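Local coordinates for nucleoid-associated protein HP_0035 (PDB 3F42) that probably binds DNA as a homodimer and alters its conformation, with possible roles in nucleoid organization and gene regulation, at residues 44-48 and 77-81. Sequence-based numbering, arbitrary orientation.
Sequences FNGLG and GYKAV
Strand 40-45 of the three-stranded antiparallel sheet leads into a type I beta turn, N45 to G48, that faces one side of helix 63-93. The turn is closed by G48 N to N45 O (2.9 Å) and braced by an Asx turn, L47 N to N45 OD1 (2.9 Å), with N45 in chi1 p. G48 has positive phi (90°), where a side chain would jam against the preceding carbonyl. CA atoms of F44 and G77 lie 6.9 Å apart, those of G48 and V81 5.9 Å. Along the helix, G77 comes first: F44, chi1 m, lays CE2 3.6 Å from G77 CA, where any CB would clash with the ring. Y78, also m, swings its ring so that one face receives the edge of F44, an edge-to-face pair with centroids 4.6 Å apart, planes at 59° and F44 CE1 3.3 Å from Y78 CE1. A water accepts from Y78 OH (2.8 Å) and donates to G48 O (2.9 Å). One turn after G77, V81 (chi1 t) points into the bend, CG2 4.0 Å from F44 CB and CG1 3.7 Å from G48 N. Y78 also meets Y78 and F44 of the second subunit, whose Y78 OH hydrogen-bonds L47 O of this chain. This buried join of beta hairpin turn to long C-terminal helix, continued across the subunit interface, belongs to the dimeric helix-sheet-helix fold of the YbaB/EbfC family.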
loop_
_atom_site.group_PDB
_atom_site.type_symbol
_atom_site.label_atom_id
_atom_site.label_comp_id
_atom_site.label_asym_id
_atom_site.label_seq_id
_atom_site.Cartn_x
_atom_site.Cartn_y
_atom_site.Cartn_z
ATOM N N PHE A 44 0.338 -8.606 26.798
ATOM C CA PHE A 44 -0.046 -7.884 25.603
ATOM C C PHE A 44 -0.032 -8.815 24.421
ATOM O O PHE A 44 0.810 -9.724 24.352
ATOM C CB PHE A 44 0.987 -6.809 25.311
ATOM C CG PHE A 44 0.978 -5.659 26.301
ATOM C CD1 PHE A 44 0.125 -4.580 26.098
ATOM C CD2 PHE A 44 1.831 -5.654 27.416
ATOM C CE1 PHE A 44 0.103 -3.497 26.977
ATOM C CE2 PHE A 44 1.816 -4.547 28.311
ATOM C CZ PHE A 44 0.943 -3.477 28.072
ATOM N N ASN A 45 -0.889 -8.532 23.455
ATOM C CA ASN A 45 -0.656 -9.142 22.143
ATOM C C ASN A 45 0.297 -8.275 21.316
ATOM O O ASN A 45 0.704 -7.183 21.738
ATOM C CB ASN A 45 -1.980 -9.471 21.443
ATOM C CG ASN A 45 -2.757 -8.240 20.983
ATOM O OD1 ASN A 45 -2.217 -7.134 20.806
ATOM N ND2 ASN A 45 -4.060 -8.429 20.798
ATOM N N GLY A 46 0.666 -8.764 20.134
ATOM C CA GLY A 46 1.658 -8.091 19.324
ATOM C C GLY A 46 1.131 -6.869 18.606
ATOM O O GLY A 46 1.893 -6.176 17.919
ATOM N N LEU A 47 -0.149 -6.565 18.793
ATOM C CA LEU A 47 -0.704 -5.275 18.338
ATOM C C LEU A 47 -0.550 -4.241 19.443
ATOM O O LEU A 47 -0.807 -3.054 19.234
ATOM C CB LEU A 47 -2.198 -5.388 18.003
ATOM C CG LEU A 47 -2.546 -6.465 16.977
ATOM C CD1 LEU A 47 -4.066 -6.450 16.682
ATOM C CD2 LEU A 47 -1.773 -6.233 15.695
ATOM N N GLY A 48 -0.148 -4.676 20.622
ATOM C CA GLY A 48 -0.043 -3.763 21.781
ATOM C C GLY A 48 -1.293 -3.642 22.621
ATOM O O GLY A 48 -1.364 -2.817 23.546
ATOM N N GLY A 77 6.157 -3.747 29.059
ATOM C CA GLY A 77 5.389 -4.404 27.990
ATOM C C GLY A 77 5.155 -3.539 26.761
ATOM O O GLY A 77 5.380 -4.011 25.631
ATOM N N TYR A 78 4.705 -2.299 26.963
ATOM C CA TYR A 78 4.527 -1.340 25.856
ATOM C C TYR A 78 5.851 -1.122 25.122
ATOM O O TYR A 78 5.865 -1.092 23.882
ATOM C CB TYR A 78 3.966 0.033 26.319
ATOM C CG TYR A 78 2.474 0.015 26.635
ATOM C CD1 TYR A 78 1.532 -0.313 25.649
ATOM C CD2 TYR A 78 2.004 0.324 27.933
ATOM C CE1 TYR A 78 0.148 -0.367 25.948
ATOM C CE2 TYR A 78 0.647 0.299 28.241
ATOM C CZ TYR A 78 -0.272 -0.038 27.259
ATOM O OH TYR A 78 -1.599 -0.113 27.529
ATOM N N LYS A 79 6.954 -0.933 25.859
ATOM C CA LYS A 79 8.247 -0.701 25.212
ATOM C C LYS A 79 8.617 -1.933 24.357
ATOM O O LYS A 79 9.078 -1.792 23.217
ATOM C CB LYS A 79 9.338 -0.419 26.265
ATOM C CG LYS A 79 10.686 0.079 25.719
ATOM C CD LYS A 79 11.755 0.179 26.871
ATOM C CE LYS A 79 13.175 0.545 26.349
ATOM N NZ LYS A 79 14.287 0.042 27.228
ATOM N N ALA A 80 8.417 -3.130 24.917
ATOM C CA ALA A 80 8.752 -4.363 24.215
ATOM C C ALA A 80 7.961 -4.540 22.930
ATOM O O ALA A 80 8.547 -4.846 21.859
ATOM C CB ALA A 80 8.648 -5.580 25.130
ATOM N N VAL A 81 6.648 -4.331 23.007
ATOM C CA VAL A 81 5.840 -4.482 21.815
ATOM C C VAL A 81 6.198 -3.418 20.769
ATOM O O VAL A 81 6.315 -3.742 19.572
ATOM C CB VAL A 81 4.353 -4.463 22.155
ATOM C CG1 VAL A 81 3.533 -4.484 20.870
ATOM C CG2 VAL A 81 4.015 -5.690 23.018
HETATM O O HOH W 1 -3.011 -1.511 25.601
#